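Local coordinates for ankyrin repeat-containing protein YAR1 (Saccharomyces cerevisiae, PDB 4BSZ) that binds unfolded protein and is required for a normal rate of cell proliferation, at residues V110-C115 with E145-K150. Residues are numbered along the deposited sequence; the frame is centred on the assembly and turned at random.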
loop_
_atom_site.group_PDB
_atom_site.type_symbol
_atom_site.label_atom_id
_atom_site.label_comp_id
_atom_site.label_asym_id
_atom_site.label_seq_id
_atom_site.Cartn_x
_atom_site.Cartn_y
_atom_site.Cartn_z
ATOM N N VAL B 110 -21.833 13.022 -36.119
ATOM C CA VAL B 110 -23.169 12.450 -36.082
ATOM C C VAL B 110 -23.726 12.496 -34.667
ATOM O O VAL B 110 -24.892 12.846 -34.455
ATOM C CB VAL B 110 -23.143 10.995 -36.565
ATOM C CG1 VAL B 110 -24.410 10.277 -36.164
ATOM C CG2 VAL B 110 -22.941 10.953 -38.068
ATOM N N VAL B 111 -22.874 12.149 -33.704
ATOM C CA VAL B 111 -23.271 12.080 -32.303
ATOM C C VAL B 111 -23.670 13.442 -31.750
ATOM O O VAL B 111 -24.702 13.570 -31.082
ATOM C CB VAL B 111 -22.168 11.448 -31.438
ATOM C CG1 VAL B 111 -22.493 11.588 -29.952
ATOM C CG2 VAL B 111 -21.975 9.977 -31.823
ATOM N N LYS B 112 -22.867 14.461 -32.034
ATOM C CA LYS B 112 -23.220 15.816 -31.629
ATOM C C LYS B 112 -24.527 16.261 -32.296
ATOM O O LYS B 112 -25.361 16.910 -31.673
ATOM C CB LYS B 112 -22.094 16.792 -31.949
ATOM C CG LYS B 112 -20.897 16.665 -31.046
ATOM C CD LYS B 112 -19.900 17.766 -31.339
ATOM C CE LYS B 112 -18.710 17.708 -30.394
ATOM N NZ LYS B 112 -17.759 18.834 -30.638
ATOM N N LEU B 113 -24.710 15.898 -33.558
ATOM C CA LEU B 113 -25.942 16.234 -34.249
ATOM C C LEU B 113 -27.137 15.558 -33.581
ATOM O O LEU B 113 -28.140 16.205 -33.298
ATOM C CB LEU B 113 -25.856 15.824 -35.714
ATOM C CG LEU B 113 -27.008 16.242 -36.622
ATOM C CD1 LEU B 113 -27.196 17.749 -36.616
ATOM C CD2 LEU B 113 -26.716 15.752 -38.013
ATOM N N LEU B 114 -27.020 14.260 -33.316
ATOM C CA LEU B 114 -28.099 13.499 -32.688
ATOM C C LEU B 114 -28.463 13.998 -31.292
ATOM O O LEU B 114 -29.635 14.017 -30.913
ATOM C CB LEU B 114 -27.733 12.013 -32.619
ATOM C CG LEU B 114 -27.731 11.259 -33.947
ATOM C CD1 LEU B 114 -27.355 9.807 -33.758
ATOM C CD2 LEU B 114 -29.107 11.370 -34.563
ATOM N N CYS B 115 -27.463 14.406 -30.525
ATOM C CA CYS B 115 -27.691 14.733 -29.123
ATOM C C CYS B 115 -27.948 16.214 -28.860
ATOM O O CYS B 115 -28.712 16.555 -27.962
ATOM C CB CYS B 115 -26.529 14.229 -28.272
ATOM S SG CYS B 115 -26.280 12.444 -28.377
ATOM N N GLU B 145 -16.759 9.457 -26.102
ATOM C CA GLU B 145 -17.007 9.196 -24.696
ATOM C C GLU B 145 -16.826 10.448 -23.852
ATOM O O GLU B 145 -17.594 10.703 -22.923
ATOM C CB GLU B 145 -16.118 8.055 -24.188
ATOM C CG GLU B 145 -16.338 7.682 -22.727
ATOM C CD GLU B 145 -17.725 7.103 -22.439
ATOM O OE1 GLU B 145 -18.561 6.978 -23.358
ATOM O OE2 GLU B 145 -17.980 6.764 -21.268
ATOM N N THR B 146 -15.819 11.243 -24.188
ATOM C CA THR B 146 -15.557 12.445 -23.419
ATOM C C THR B 146 -16.678 13.450 -23.648
ATOM O O THR B 146 -17.055 14.192 -22.738
ATOM C CB THR B 146 -14.187 13.037 -23.743
ATOM O OG1 THR B 146 -13.178 12.057 -23.471
ATOM C CG2 THR B 146 -13.920 14.257 -22.886
ATOM N N TYR B 147 -17.235 13.444 -24.857
ATOM C CA TYR B 147 -18.368 14.311 -25.180
ATOM C C TYR B 147 -19.578 13.971 -24.316
ATOM O O TYR B 147 -20.257 14.864 -23.803
ATOM C CB TYR B 147 -18.740 14.199 -26.662
ATOM C CG TYR B 147 -20.128 14.720 -26.960
ATOM C CD1 TYR B 147 -20.373 16.083 -27.069
ATOM C CD2 TYR B 147 -21.195 13.850 -27.121
ATOM C CE1 TYR B 147 -21.639 16.559 -27.330
ATOM C CE2 TYR B 147 -22.465 14.316 -27.378
ATOM C CZ TYR B 147 -22.684 15.671 -27.485
ATOM O OH TYR B 147 -23.962 16.134 -27.752
ATOM N N PHE B 148 -19.851 12.675 -24.177
ATOM C CA PHE B 148 -20.962 12.206 -23.362
ATOM C C PHE B 148 -20.810 12.666 -21.911
ATOM O O PHE B 148 -21.755 13.162 -21.303
ATOM C CB PHE B 148 -21.064 10.676 -23.416
ATOM C CG PHE B 148 -21.720 10.136 -24.669
ATOM C CD1 PHE B 148 -22.693 10.857 -25.340
ATOM C CD2 PHE B 148 -21.367 8.886 -25.162
ATOM C CE1 PHE B 148 -23.290 10.346 -26.489
ATOM C CE2 PHE B 148 -21.959 8.373 -26.312
ATOM C CZ PHE B 148 -22.917 9.101 -26.972
ATOM N N LEU B 149 -19.615 12.514 -21.360
ATOM C CA LEU B 149 -19.408 12.807 -19.946
ATOM C C LEU B 149 -19.501 14.306 -19.597
ATOM O O LEU B 149 -19.774 14.658 -18.442
ATOM C CB LEU B 149 -18.094 12.182 -19.448
ATOM C CG LEU B 149 -17.976 10.654 -19.603
ATOM C CD1 LEU B 149 -16.631 10.158 -19.117
ATOM C CD2 LEU B 149 -19.088 9.932 -18.876
ATOM N N LYS B 150 -19.283 15.172 -20.592
ATOM C CA LYS B 150 -19.465 16.622 -20.443
ATOM C C LYS B 150 -20.928 16.987 -20.575
ATOM O O LYS B 150 -21.486 17.696 -19.747
ATOM C CB LYS B 150 -18.690 17.381 -21.522
ATOM C CG LYS B 150 -17.220 17.585 -21.222
ATOM C CD LYS B 150 -16.441 17.932 -22.476
ATOM C CE LYS B 150 -14.992 18.253 -22.145
ATOM N NZ LYS B 150 -14.226 18.674 -23.352
#
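Y147 reaches across from helix 142-151 to meet V111, K112 and C115 on helix 108-117, joining neighbouring helices of the ankyrin-repeat stack. Residues 110-115 lie in the second ankyrin repeat, and the short axes run nearly parallel, 24° apart and 11.1 Å at their closest. A large aromatic residue suits this spacing, since its ring and hydroxyl extend far enough to touch three residues of helix 108-117. The CG of Y147 lies anti to its backbone N (chi1 162°), beside the carbonyl carbon, and the ring beyond it lies against helix 108-117. K112 lies over one face of the ring: its CG sits 4.1 Å from the centroid in a CH-pi contact, offset toward the rim, and its extended chain brings CE near Y147 CD1. Lysine fits this exposed flank because its methylenes can pack on the ring while the ammonium lies farther out. The side chains of V111 and Y147 pass side by side, pointing opposite ways, and V111 CG1 comes within 3.8 Å of Y147 CE2. The same methyl lies 3.8 Å from F148 CE1, so a compact branched residue touches both aromatic rings. F148 itself is buried, and residues of helices 98-104 and 132-138 also pack against it. At the far end of the tyrosine, OH hydrogen-bonds to D116 on helix 108-117 and to K151 on its own, so a polar tip on a mostly apolar ring ties the helices together. An alanine here removes ring and hydroxyl, and would probably leave D116 and K151 without their common partner and open a gap beside K112 CG and V111 CG1. One turn on from V111, the small C115 sets CB at the tyrosine's edge, close to OH, while its SG makes a sulfur-aromatic contact at the edge of the F148 ring, 4.1 Å from F148 CE1.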